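Local atomic coordinates of alpha-1,3-glucanase (Bacillus circulans, PDB entry 5ZRU), a protein that hydrolyses alpha-1,3-glucan as a family GH87 enzyme, represented here by the catalytic unit of a longer and probably carbohydrate-binding protein. Residues W233-V238 and I269-T274; G326-T331 and N355-T360; S397-E402 and T421-V426; T456-S461 and T490-I495. All blocks are in the same frame, centred on the assembly; numbering follows the deposited sequence.

Contact 1. Residues W233-V238 and I269-T274; sequences WKIGSV and ISFRVT
Trp-233 and Ile-269 lie side by side on neighbouring coils of the parallel beta-helix, the pectate-lyase-like fold of domain D2. Both point into the coil interior, together with Ile-235 and Phe-271. The Trp-233 CE3 atom meets Ile-269 CD1 at 3.6 Å. Ile-235 CD1 sits 3.7 Å above the Trp-233 ring plane, over its centre. The same methyl crosses to the next coil and touches Ile-269 CG2 at 3.6 Å. On that coil Ile-269 CG2 lies over one face of the Phe-271 ring, offset toward the rim. Ile-235 CD1 also reaches Phe-271 CE1, at 3.7 Å. Phe-206 and Phe-305 extend the cluster with edge-to-face contacts to Trp-233 and Phe-271 respectively.

The backbones are joined in parallel register. Ile-235 N gives a nearly straight bond to Ser-270 O (2.9 Å, 176° at the hydrogen). Ser-270 N and Arg-272 N bond to Trp-233 O and Ile-235 O. On the other face Lys-234 pairs with Ser-270, whose OG is taken by Asp-303.

Beyond Ile-235 the first segment leaves its strand, and Arg-272 of the second packs on the loop. The Arg-272 chain bends at chi2 (-66°), which turns CD back beside the loop. NH1 bonds to Asn-304 OD1. The Val-238 CG2 methyl lies 3.5 Å above the guanidinium plane, over its centre.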
loop_
_atom_site.group_PDB
_atom_site.type_symbol
_atom_site.label_atom_id
_atom_site.label_comp_id
_atom_site.label_asym_id
_atom_site.label_seq_id
_atom_site.Cartn_x
_atom_site.Cartn_y
_atom_site.Cartn_z
ATOM N N TRP A 233 -1.175 -14.325 -16.191
ATOM C CA TRP A 233 -0.023 -14.362 -17.087
ATOM C C TRP A 233 1.079 -15.160 -16.395
ATOM O O TRP A 233 1.678 -14.683 -15.428
ATOM C CB TRP A 233 0.440 -12.947 -17.435
ATOM C CG TRP A 233 1.532 -12.893 -18.486
ATOM C CD1 TRP A 233 1.974 -13.925 -19.272
ATOM C CD2 TRP A 233 2.346 -11.759 -18.822
ATOM N NE1 TRP A 233 2.998 -13.497 -20.091
ATOM C CE2 TRP A 233 3.245 -12.172 -19.834
ATOM C CE3 TRP A 233 2.388 -10.432 -18.380
ATOM C CZ2 TRP A 233 4.171 -11.305 -20.408
ATOM C CZ3 TRP A 233 3.312 -9.572 -18.945
ATOM C CH2 TRP A 233 4.195 -10.011 -19.948
ATOM N N LYS A 234 1.343 -16.373 -16.884
ATOM C CA LYS A 234 2.343 -17.255 -16.293
ATOM C C LYS A 234 3.621 -17.157 -17.109
ATOM O O LYS A 234 3.645 -17.532 -18.287
ATOM C CB LYS A 234 1.840 -18.697 -16.231
ATOM C CG LYS A 234 0.604 -18.826 -15.359
ATOM C CD LYS A 234 0.022 -20.226 -15.374
ATOM C CE LYS A 234 -1.246 -20.271 -14.519
ATOM N NZ LYS A 234 -1.636 -21.670 -14.158
ATOM N N ILE A 235 4.671 -16.649 -16.487
ATOM C CA ILE A 235 5.922 -16.350 -17.164
ATOM C C ILE A 235 6.908 -17.431 -16.742
ATOM O O ILE A 235 7.511 -17.352 -15.664
ATOM C CB ILE A 235 6.413 -14.936 -16.830
ATOM C CG1 ILE A 235 5.362 -13.921 -17.298
ATOM C CG2 ILE A 235 7.776 -14.663 -17.472
ATOM C CD1 ILE A 235 5.712 -12.458 -16.964
ATOM N N GLY A 236 7.057 -18.448 -17.593
ATOM C CA GLY A 236 7.733 -19.676 -17.227
ATOM C C GLY A 236 6.780 -20.647 -16.544
ATOM O O GLY A 236 5.634 -20.329 -16.226
ATOM N N SER A 237 7.278 -21.860 -16.305
ATOM C CA SER A 237 6.504 -22.887 -15.616
ATOM C C SER A 237 7.390 -23.546 -14.572
ATOM O O SER A 237 8.614 -23.420 -14.608
ATOM C CB SER A 237 5.963 -23.950 -16.585
ATOM O OG SER A 237 7.017 -24.772 -17.062
ATOM N N VAL A 238 6.757 -24.248 -13.628
ATOM C CA VAL A 238 7.537 -24.950 -12.612
ATOM C C VAL A 238 8.458 -25.970 -13.267
ATOM O O VAL A 238 9.635 -26.091 -12.902
ATOM C CB VAL A 238 6.611 -25.604 -11.567
ATOM C CG1 VAL A 238 7.412 -26.524 -10.650
ATOM C CG2 VAL A 238 5.911 -24.534 -10.748
ATOM N N ILE A 269 0.366 -11.749 -12.390
ATOM C CA ILE A 269 1.539 -12.336 -13.037
ATOM C C ILE A 269 2.192 -13.339 -12.096
ATOM O O ILE A 269 2.496 -13.010 -10.942
ATOM C CB ILE A 269 2.545 -11.249 -13.454
ATOM C CG1 ILE A 269 1.956 -10.408 -14.589
ATOM C CG2 ILE A 269 3.867 -11.883 -13.887
ATOM C CD1 ILE A 269 2.873 -9.229 -15.028
ATOM N N SER A 270 2.428 -14.555 -12.592
ATOM C CA SER A 270 3.156 -15.568 -11.839
ATOM C C SER A 270 4.513 -15.756 -12.497
ATOM O O SER A 270 4.587 -16.197 -13.649
ATOM C CB SER A 270 2.394 -16.898 -11.797
ATOM O OG SER A 270 3.241 -17.959 -11.357
ATOM N N PHE A 271 5.581 -15.414 -11.773
ATOM C CA PHE A 271 6.945 -15.613 -12.259
ATOM C C PHE A 271 7.448 -16.998 -11.876
ATOM O O PHE A 271 7.315 -17.415 -10.720
ATOM C CB PHE A 271 7.906 -14.579 -11.671
ATOM C CG PHE A 271 7.680 -13.158 -12.132
ATOM C CD1 PHE A 271 7.761 -12.815 -13.476
ATOM C CD2 PHE A 271 7.463 -12.151 -11.197
ATOM C CE1 PHE A 271 7.595 -11.503 -13.885
ATOM C CE2 PHE A 271 7.289 -10.837 -11.594
ATOM C CZ PHE A 271 7.353 -10.512 -12.943
ATOM N N ARG A 272 8.057 -17.692 -12.835
ATOM C CA ARG A 272 8.791 -18.936 -12.583
ATOM C C ARG A 272 10.216 -18.732 -13.093
ATOM O O ARG A 272 10.605 -19.258 -14.142
ATOM C CB ARG A 272 8.108 -20.145 -13.250
ATOM C CG ARG A 272 6.685 -20.392 -12.774
ATOM C CD ARG A 272 6.649 -20.795 -11.308
ATOM N NE ARG A 272 5.285 -21.055 -10.850
ATOM C CZ ARG A 272 4.956 -21.330 -9.590
ATOM N NH1 ARG A 272 5.895 -21.375 -8.650
ATOM N NH2 ARG A 272 3.687 -21.557 -9.269
ATOM N N VAL A 273 10.975 -17.926 -12.356
ATOM C CA VAL A 273 12.282 -17.429 -12.769
ATOM C C VAL A 273 13.312 -17.874 -11.734
ATOM O O VAL A 273 13.088 -17.722 -10.527
ATOM C CB VAL A 273 12.269 -15.892 -12.898
ATOM C CG1 VAL A 273 13.677 -15.342 -13.136
ATOM C CG2 VAL A 273 11.303 -15.451 -14.016
ATOM N N THR A 274 14.445 -18.409 -12.205
ATOM C CA THR A 274 15.521 -18.817 -11.311
ATOM C C THR A 274 16.718 -17.888 -11.342
ATOM O O THR A 274 17.519 -17.912 -10.403
ATOM C CB THR A 274 16.008 -20.235 -11.645
ATOM O OG1 THR A 274 16.417 -20.294 -13.015
ATOM C CG2 THR A 274 14.908 -21.236 -11.411
#

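Contact 2. Residues G326-T331 and N355-T360; sequences GDYAHT and NFAQGT
Gln-358 packs its side chain against Gly-326, Asp-327 and Tyr-328 where two neighbouring coils of the parallel beta-helix leave their strands. It stands in a type I' beta turn, Ala-357 to Thr-360, at the end of this coil's strand. The partner residues lie in the loop after strand 323-325.

The tight part is centred on this glutamine. Its CB lies 3.8 Å from Gly-326 CA. Its CG meets Tyr-328 CZ at 3.5 Å and is about as near to CE1 and OH. The chain then bends at chi2 (-66°), which places CD beside the ring. The amide and ring planes end only 14° apart. Tyr-328 is only partly exposed, and its OH bonds to Trp-324 NE1 of its own coil. From beside the ring, Gln-358 NE2 gives a bond of 2.9 Å to Asp-327 O, nearly straight and in the plane of the amide. NE2 also bonds to Val-385 O, and OE1 to Ser-383 OG, so the buried amide is held at both ends. A water completes the join: it accepts from Asp-327 N and donates to Gln-358 O at 2.6 Å.

The looser side begins at Ala-329. Ala-329 and His-330 make no contact with the turn. They fold back on Asp-327 instead, whose OD1 has Asn-304 ND2 as a further partner. Ala-329 N donates to Asp-327 OD1 at 3.0 Å, which makes an Asx turn. His-330 ND1 donates to the same Asp-327 OD1 at 2.8 Å, and Ala-329 N and His-330 ND1 arrive from opposite faces of the carboxylate plane.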
loop_
_atom_site.group_PDB
_atom_site.type_symbol
_atom_site.label_atom_id
_atom_site.label_comp_id
_atom_site.label_asym_id
_atom_site.label_seq_id
_atom_site.Cartn_x
_atom_site.Cartn_y
_atom_site.Cartn_z
ATOM N N GLY A 326 7.250 -15.432 -2.890
ATOM C CA GLY A 326 7.378 -16.675 -2.156
ATOM C C GLY A 326 7.094 -17.913 -2.974
ATOM O O GLY A 326 6.148 -17.951 -3.768
ATOM N N ASP A 327 7.917 -18.936 -2.772
ATOM C CA ASP A 327 7.789 -20.196 -3.489
ATOM C C ASP A 327 6.918 -21.169 -2.714
ATOM O O ASP A 327 7.176 -21.432 -1.534
ATOM C CB ASP A 327 9.153 -20.835 -3.720
ATOM C CG ASP A 327 9.031 -22.213 -4.322
ATOM O OD1 ASP A 327 8.364 -22.331 -5.376
ATOM O OD2 ASP A 327 9.583 -23.167 -3.739
ATOM N N TYR A 328 5.915 -21.732 -3.395
ATOM C CA TYR A 328 5.103 -22.809 -2.843
ATOM C C TYR A 328 5.147 -24.058 -3.711
ATOM O O TYR A 328 4.398 -25.007 -3.454
ATOM C CB TYR A 328 3.654 -22.337 -2.648
ATOM C CG TYR A 328 3.609 -21.137 -1.749
ATOM C CD1 TYR A 328 3.520 -21.284 -0.369
ATOM C CD2 TYR A 328 3.723 -19.852 -2.273
ATOM C CE1 TYR A 328 3.520 -20.190 0.463
ATOM C CE2 TYR A 328 3.721 -18.746 -1.448
ATOM C CZ TYR A 328 3.612 -18.917 -0.085
ATOM O OH TYR A 328 3.616 -17.815 0.742
ATOM N N ALA A 329 6.023 -24.097 -4.713
ATOM C CA ALA A 329 5.996 -25.165 -5.701
ATOM C C ALA A 329 7.156 -26.144 -5.589
ATOM O O ALA A 329 7.151 -27.156 -6.297
ATOM C CB ALA A 329 5.971 -24.571 -7.116
ATOM N N HIS A 330 8.133 -25.890 -4.724
ATOM C CA HIS A 330 9.321 -26.722 -4.622
ATOM C C HIS A 330 9.508 -27.224 -3.196
ATOM O O HIS A 330 9.163 -26.539 -2.224
ATOM C CB HIS A 330 10.576 -25.953 -5.071
ATOM C CG HIS A 330 10.490 -25.434 -6.473
ATOM N ND1 HIS A 330 9.889 -24.233 -6.789
ATOM C CD2 HIS A 330 10.898 -25.970 -7.648
ATOM C CE1 HIS A 330 9.950 -24.044 -8.095
ATOM N NE2 HIS A 330 10.555 -25.082 -8.640
ATOM N N THR A 331 10.059 -28.432 -3.078
ATOM C CA THR A 331 10.417 -29.005 -1.785
ATOM C C THR A 331 11.850 -29.508 -1.881
ATOM O O THR A 331 12.128 -30.424 -2.682
ATOM C CB THR A 331 9.473 -30.133 -1.374
ATOM O OG1 THR A 331 8.129 -29.642 -1.344
ATOM C CG2 THR A 331 9.846 -30.648 0.012
ATOM N N ASN A 355 4.423 -8.519 0.371
ATOM C CA ASN A 355 4.840 -9.454 1.406
ATOM C C ASN A 355 6.041 -10.250 0.912
ATOM O O ASN A 355 5.965 -10.920 -0.125
ATOM C CB ASN A 355 3.690 -10.380 1.812
ATOM C CG ASN A 355 3.951 -11.076 3.139
ATOM O OD1 ASN A 355 5.001 -11.692 3.343
ATOM N ND2 ASN A 355 3.003 -10.958 4.060
ATOM N N PHE A 356 7.147 -10.154 1.648
ATOM C CA PHE A 356 8.338 -10.989 1.456
ATOM C C PHE A 356 8.176 -12.236 2.323
ATOM O O PHE A 356 8.441 -12.197 3.525
ATOM C CB PHE A 356 9.595 -10.225 1.861
ATOM C CG PHE A 356 10.003 -9.131 0.900
ATOM C CD1 PHE A 356 9.518 -9.101 -0.401
ATOM C CD2 PHE A 356 10.893 -8.133 1.306
ATOM C CE1 PHE A 356 9.913 -8.084 -1.291
ATOM C CE2 PHE A 356 11.298 -7.127 0.424
ATOM C CZ PHE A 356 10.806 -7.108 -0.881
ATOM N N ALA A 357 7.758 -13.351 1.725
ATOM C CA ALA A 357 7.413 -14.547 2.492
ATOM C C ALA A 357 8.320 -15.712 2.101
ATOM O O ALA A 357 9.165 -15.602 1.210
ATOM C CB ALA A 357 5.940 -14.915 2.285
ATOM N N GLN A 358 8.148 -16.841 2.794
ATOM C CA GLN A 358 8.775 -18.104 2.375
ATOM C C GLN A 358 10.290 -17.978 2.221
ATOM O O GLN A 358 10.879 -18.500 1.268
ATOM C CB GLN A 358 8.151 -18.603 1.067
ATOM C CG GLN A 358 6.791 -19.244 1.253
ATOM C CD GLN A 358 6.902 -20.516 2.057
ATOM O OE1 GLN A 358 6.740 -20.509 3.280
ATOM N NE2 GLN A 358 7.199 -21.619 1.378
ATOM N N GLY A 359 10.924 -17.270 3.151
ATOM C CA GLY A 359 12.364 -17.167 3.162
ATOM C C GLY A 359 12.962 -16.147 2.222
ATOM O O GLY A 359 14.189 -16.116 2.075
ATOM N N THR A 360 12.141 -15.342 1.556
ATOM C CA THR A 360 12.645 -14.195 0.810
ATOM C C THR A 360 13.638 -13.428 1.673
ATOM O O THR A 360 13.340 -13.090 2.823
ATOM C CB THR A 360 11.483 -13.278 0.417
ATOM O OG1 THR A 360 10.547 -13.999 -0.398
ATOM C CG2 THR A 360 12.004 -12.062 -0.333
HETATM O O HOH W 1 10.447 -18.528 -1.328
#

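Contact 3. Residues S397-E402 and T421-V426; sequences SYNTIE and THNLIV
A short asparagine ladder of two rungs, Asn-399 and Asn-423, lies at this corner of the parallel beta-helix. Their side chains lie side by side with amide planes 9° apart. Asn-423 OD1 accepts from Asn-399 N at 2.9 Å, in the carbonyl plane. Its ND2 bonds to Phe-396 O. Asn-399 repeats the pattern one coil back, with Ser-368 N and Val-365 O.

Tyr-398 and His-422, just before the rungs, both have left-handed backbone angles and turn the chain at the corner. The ring planes are 6° apart, but one is displaced along the other, with little ring-on-ring overlap. His-422 CB lies over the centre of the Tyr-398 ring as a CH-pi contact, 3.5 Å from its centroid. Tyr-398 OH sits 3.4 Å above the His-422 plane, over its centre.

Beyond the corner the strands pair in parallel. Leu-424 N bonds to Asn-399 O, Ile-401 N to Leu-424 O, and Val-426 N to Ile-401 O. Ile-401 and Ile-425 share the buried face. Glu-402 OE1 and OE2 make salt bridges to Arg-371 NE and Arg-20 NH2. Before the corner, Ser-397 OG and Thr-421 OG1 share a hydrogen bond of 2.9 Å.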
loop_
_atom_site.group_PDB
_atom_site.type_symbol
_atom_site.label_atom_id
_atom_site.label_comp_id
_atom_site.label_asym_id
_atom_site.label_seq_id
_atom_site.Cartn_x
_atom_site.Cartn_y
_atom_site.Cartn_z
ATOM N N SER A 397 12.679 0.852 2.809
ATOM C CA SER A 397 13.231 2.171 3.092
ATOM C C SER A 397 12.803 3.197 2.055
ATOM O O SER A 397 12.585 2.873 0.890
ATOM C CB SER A 397 14.771 2.124 3.181
ATOM O OG SER A 397 15.154 1.396 4.345
ATOM N N TYR A 398 12.696 4.449 2.507
ATOM C CA TYR A 398 12.385 5.590 1.637
ATOM C C TYR A 398 11.035 5.424 0.948
ATOM O O TYR A 398 10.879 5.749 -0.228
ATOM C CB TYR A 398 13.492 5.825 0.606
ATOM C CG TYR A 398 14.788 6.277 1.246
ATOM C CD1 TYR A 398 14.981 7.610 1.596
ATOM C CD2 TYR A 398 15.804 5.367 1.518
ATOM C CE1 TYR A 398 16.166 8.028 2.192
ATOM C CE2 TYR A 398 16.989 5.776 2.110
ATOM C CZ TYR A 398 17.158 7.099 2.450
ATOM O OH TYR A 398 18.342 7.486 3.037
ATOM N N ASN A 399 10.040 4.951 1.690
ATOM C CA ASN A 399 8.698 4.771 1.158
ATOM C C ASN A 399 7.728 5.722 1.840
ATOM O O ASN A 399 7.938 6.131 2.984
ATOM C CB ASN A 399 8.215 3.332 1.354
ATOM C CG ASN A 399 9.132 2.332 0.700
ATOM O OD1 ASN A 399 9.293 2.340 -0.521
ATOM N ND2 ASN A 399 9.771 1.479 1.512
ATOM N N THR A 400 6.673 6.082 1.115
ATOM C CA THR A 400 5.552 6.832 1.664
ATOM C C THR A 400 4.349 5.902 1.701
ATOM O O THR A 400 3.872 5.453 0.652
ATOM C CB THR A 400 5.252 8.082 0.840
ATOM O OG1 THR A 400 6.388 8.957 0.885
ATOM C CG2 THR A 400 4.047 8.803 1.410
ATOM N N ILE A 401 3.875 5.615 2.906
ATOM C CA ILE A 401 2.899 4.563 3.156
ATOM C C ILE A 401 1.683 5.236 3.774
ATOM O O ILE A 401 1.720 5.650 4.939
ATOM C CB ILE A 401 3.476 3.470 4.066
ATOM C CG1 ILE A 401 4.776 2.950 3.437
ATOM C CG2 ILE A 401 2.451 2.338 4.284
ATOM C CD1 ILE A 401 5.584 2.054 4.325
ATOM N N GLU A 402 0.606 5.339 2.999
ATOM C CA GLU A 402 -0.541 6.170 3.342
ATOM C C GLU A 402 -1.836 5.370 3.281
ATOM O O GLU A 402 -1.989 4.476 2.450
ATOM C CB GLU A 402 -0.653 7.356 2.378
ATOM C CG GLU A 402 0.514 8.350 2.436
ATOM C CD GLU A 402 0.598 9.210 1.190
ATOM O OE1 GLU A 402 0.473 8.657 0.071
ATOM O OE2 GLU A 402 0.782 10.441 1.320
ATOM N N THR A 421 13.773 2.035 7.206
ATOM C CA THR A 421 14.331 3.348 7.515
ATOM C C THR A 421 13.842 4.390 6.518
ATOM O O THR A 421 13.520 4.077 5.373
ATOM C CB THR A 421 15.873 3.347 7.508
ATOM O OG1 THR A 421 16.335 3.261 6.155
ATOM C CG2 THR A 421 16.445 2.179 8.311
ATOM N N HIS A 422 13.810 5.643 6.964
ATOM C CA HIS A 422 13.534 6.785 6.089
ATOM C C HIS A 422 12.142 6.706 5.463
ATOM O O HIS A 422 11.931 7.101 4.317
ATOM C CB HIS A 422 14.626 6.921 5.025
ATOM C CG HIS A 422 15.969 7.229 5.614
ATOM N ND1 HIS A 422 16.872 6.247 5.964
ATOM C CD2 HIS A 422 16.529 8.405 5.986
ATOM C CE1 HIS A 422 17.941 6.808 6.496
ATOM N NE2 HIS A 422 17.764 8.115 6.515
ATOM N N ASN A 423 11.172 6.236 6.236
ATOM C CA ASN A 423 9.814 6.101 5.740
ATOM C C ASN A 423 8.929 7.214 6.279
ATOM O O ASN A 423 9.231 7.857 7.291
ATOM C CB ASN A 423 9.234 4.735 6.121
ATOM C CG ASN A 423 9.983 3.599 5.475
ATOM O OD1 ASN A 423 10.095 3.538 4.250
ATOM N ND2 ASN A 423 10.512 2.693 6.296
ATOM N N LEU A 424 7.828 7.440 5.573
ATOM C CA LEU A 424 6.777 8.362 5.985
ATOM C C LEU A 424 5.482 7.568 5.983
ATOM O O LEU A 424 5.100 7.007 4.950
ATOM C CB LEU A 424 6.698 9.566 5.030
ATOM C CG LEU A 424 5.564 10.587 5.162
ATOM C CD1 LEU A 424 5.593 11.270 6.529
ATOM C CD2 LEU A 424 5.662 11.626 4.035
ATOM N N ILE A 425 4.833 7.474 7.140
ATOM C CA ILE A 425 3.681 6.600 7.310
ATOM C C ILE A 425 2.555 7.444 7.881
ATOM O O ILE A 425 2.677 7.955 9.001
ATOM C CB ILE A 425 3.996 5.404 8.229
ATOM C CG1 ILE A 425 5.280 4.701 7.766
ATOM C CG2 ILE A 425 2.834 4.406 8.198
ATOM C CD1 ILE A 425 5.778 3.611 8.724
ATOM N N VAL A 426 1.461 7.586 7.123
ATOM C CA VAL A 426 0.440 8.595 7.405
ATOM C C VAL A 426 -0.958 7.991 7.299
ATOM O O VAL A 426 -1.256 7.256 6.353
ATOM C CB VAL A 426 0.565 9.793 6.440
ATOM C CG1 VAL A 426 -0.405 10.919 6.835
ATOM C CG2 VAL A 426 1.992 10.304 6.403
#

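Contact 4. Residues T456-S461 and T490-I495; sequences TTIINS and TNIDII
Ile-458 and Ile-494 stand side by side on adjacent coils of the parallel beta-helix, and strands 456-459 and 492-495 pair in register around them. The axes of the two strand segments approach to 4.7 Å.

Backbone hydrogen bonds form the ladder. Thr-456 N starts it on Asn-491 O, at the corner where the chain turns. Asp-493 N then bonds to Thr-456 O. Ile-458 N bonds to Asp-493 O at 2.7 Å, and Ile-495 N to Ile-458 O at 2.8 Å. Asn-460 N closes the series on Ile-495 O. A water also donates to Ile-495 O and accepts from Ser-461 N, so it bridges the strand end and the loop.

Apolar contacts fill the buried face. The CG2 methyls of Ile-458 and Ile-494 meet at 4.0 Å. Ile-458 CD1 crosses to Ile-492 CG2 at 3.9 Å. CD1 of Ile-492 lies 4.0 Å from Thr-456 CB; its chi2 of -70° brings this methyl toward the neighbouring coil. Ile-475 packs against both Ile-458 and Ile-494.

Polar side chains lie on the other face with Ile-459 and Ile-495. Asp-493 OD2 makes a salt bridge to Arg-12 NH1, and the same NH1 bonds to Thr-457 OG1. Asp-493 OD1 takes Asn-519 ND2. On the same face Thr-457 CG2 touches Ile-495 CD1 at 4.0 Å.

The two faces thus differ in chemistry. Ile-458, Ile-492 and Ile-494 make the inner face mainly apolar. The outer face is mixed, and there Arg-12, from the N-terminal part of the chain, ties both strands together.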
loop_
_atom_site.group_PDB
_atom_site.type_symbol
_atom_site.label_atom_id
_atom_site.label_comp_id
_atom_site.label_asym_id
_atom_site.label_seq_id
_atom_site.Cartn_x
_atom_site.Cartn_y
_atom_site.Cartn_z
ATOM N N THR A 456 12.112 7.935 10.709
ATOM C CA THR A 456 10.780 7.704 10.169
ATOM C C THR A 456 9.787 8.633 10.844
ATOM O O THR A 456 9.858 8.851 12.055
ATOM C CB THR A 456 10.374 6.233 10.342
ATOM O OG1 THR A 456 11.157 5.421 9.454
ATOM C CG2 THR A 456 8.881 6.013 10.039
ATOM N N THR A 457 8.883 9.196 10.048
ATOM C CA THR A 457 7.824 10.075 10.526
ATOM C C THR A 457 6.490 9.358 10.404
ATOM O O THR A 457 6.179 8.789 9.352
ATOM C CB THR A 457 7.800 11.380 9.731
ATOM O OG1 THR A 457 9.033 12.066 9.951
ATOM C CG2 THR A 457 6.635 12.279 10.169
ATOM N N ILE A 458 5.720 9.379 11.491
ATOM C CA ILE A 458 4.443 8.688 11.605
ATOM C C ILE A 458 3.405 9.733 11.962
ATOM O O ILE A 458 3.625 10.528 12.884
ATOM C CB ILE A 458 4.497 7.591 12.687
ATOM C CG1 ILE A 458 5.444 6.467 12.269
ATOM C CG2 ILE A 458 3.089 7.102 13.017
ATOM C CD1 ILE A 458 5.867 5.551 13.435
ATOM N N ILE A 459 2.279 9.742 11.243
ATOM C CA ILE A 459 1.286 10.804 11.390
ATOM C C ILE A 459 -0.114 10.197 11.424
ATOM O O ILE A 459 -0.467 9.394 10.553
ATOM C CB ILE A 459 1.385 11.844 10.251
ATOM C CG1 ILE A 459 2.787 12.452 10.185
ATOM C CG2 ILE A 459 0.342 12.961 10.435
ATOM C CD1 ILE A 459 2.972 13.444 9.027
ATOM N N ASN A 460 -0.908 10.585 12.427
ATOM C CA ASN A 460 -2.332 10.240 12.491
ATOM C C ASN A 460 -2.562 8.731 12.513
ATOM O O ASN A 460 -3.550 8.238 11.962
ATOM C CB ASN A 460 -3.114 10.851 11.321
ATOM C CG ASN A 460 -3.061 12.356 11.289
ATOM O OD1 ASN A 460 -2.879 13.008 12.310
ATOM N ND2 ASN A 460 -3.229 12.920 10.095
ATOM N N SER A 461 -1.668 7.985 13.155
ATOM C CA SER A 461 -1.738 6.528 13.119
ATOM C C SER A 461 -2.012 5.966 14.515
ATOM O O SER A 461 -2.224 6.700 15.482
ATOM C CB SER A 461 -0.453 5.953 12.510
ATOM O OG SER A 461 -0.341 6.380 11.157
ATOM N N THR A 490 15.162 4.207 16.144
ATOM C CA THR A 490 16.001 5.391 16.308
ATOM C C THR A 490 15.518 6.515 15.399
ATOM O O THR A 490 15.278 6.291 14.211
ATOM C CB THR A 490 17.468 5.051 16.014
ATOM O OG1 THR A 490 17.869 3.968 16.864
ATOM C CG2 THR A 490 18.357 6.265 16.285
ATOM N N ASN A 491 15.391 7.724 15.948
ATOM C CA ASN A 491 14.987 8.894 15.166
ATOM C C ASN A 491 13.595 8.688 14.563
ATOM O O ASN A 491 13.412 8.646 13.347
ATOM C CB ASN A 491 16.018 9.201 14.074
ATOM C CG ASN A 491 17.285 9.830 14.626
ATOM O OD1 ASN A 491 17.227 10.714 15.489
ATOM N ND2 ASN A 491 18.433 9.385 14.127
ATOM N N ILE A 492 12.609 8.530 15.438
ATOM C CA ILE A 492 11.223 8.336 15.014
ATOM C C ILE A 492 10.412 9.513 15.520
ATOM O O ILE A 492 10.449 9.822 16.716
ATOM C CB ILE A 492 10.617 7.022 15.546
ATOM C CG1 ILE A 492 11.574 5.834 15.371
ATOM C CG2 ILE A 492 9.236 6.772 14.908
ATOM C CD1 ILE A 492 11.780 5.381 13.949
ATOM N N ASP A 493 9.653 10.142 14.624
ATOM C CA ASP A 493 8.715 11.194 14.999
ATOM C C ASP A 493 7.309 10.628 14.883
ATOM O O ASP A 493 6.927 10.138 13.815
ATOM C CB ASP A 493 8.884 12.423 14.110
ATOM C CG ASP A 493 10.233 13.085 14.304
ATOM O OD1 ASP A 493 10.393 13.825 15.294
ATOM O OD2 ASP A 493 11.140 12.830 13.489
ATOM N N ILE A 494 6.556 10.680 15.981
ATOM C CA ILE A 494 5.220 10.100 16.054
ATOM C C ILE A 494 4.255 11.228 16.388
ATOM O O ILE A 494 4.234 11.717 17.526
ATOM C CB ILE A 494 5.130 8.970 17.091
ATOM C CG1 ILE A 494 6.395 8.087 17.059
ATOM C CG2 ILE A 494 3.899 8.113 16.823
ATOM C CD1 ILE A 494 6.384 6.915 18.063
ATOM N N ILE A 495 3.429 11.614 15.415
ATOM C CA ILE A 495 2.655 12.849 15.474
ATOM C C ILE A 495 1.162 12.544 15.463
ATOM O O ILE A 495 0.675 11.817 14.589
ATOM C CB ILE A 495 3.024 13.775 14.302
ATOM C CG1 ILE A 495 4.521 14.103 14.363
ATOM C CG2 ILE A 495 2.146 15.019 14.290
ATOM C CD1 ILE A 495 5.082 14.535 13.042
HETATM O O HOH W 2 0.616 8.963 14.735
#

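All four contacts join coils of the same parallel beta-helix. Contacts 1 and 2 share one run of strands, with centres about 14 Å apart. They touch where Arg-272 NH1 packs on Ala-329 CB at 3.5 Å. Contacts 3 and 4 share another, with centres about 10 Å apart; Ile-425 N lies 2.9 Å from Thr-457 O, a probable hydrogen bond. Contacts 2 and 3 do not touch; their nearest atoms are about 8 Å apart. Contacts 1 and 4 lie on opposite sides of the chain centre, with centres about 39 Å apart. The Phe-271 side chain is about 12 Å from a zinc ion, and those of Ala-357 and Val-426 about 9 and 10 Å from calcium ions.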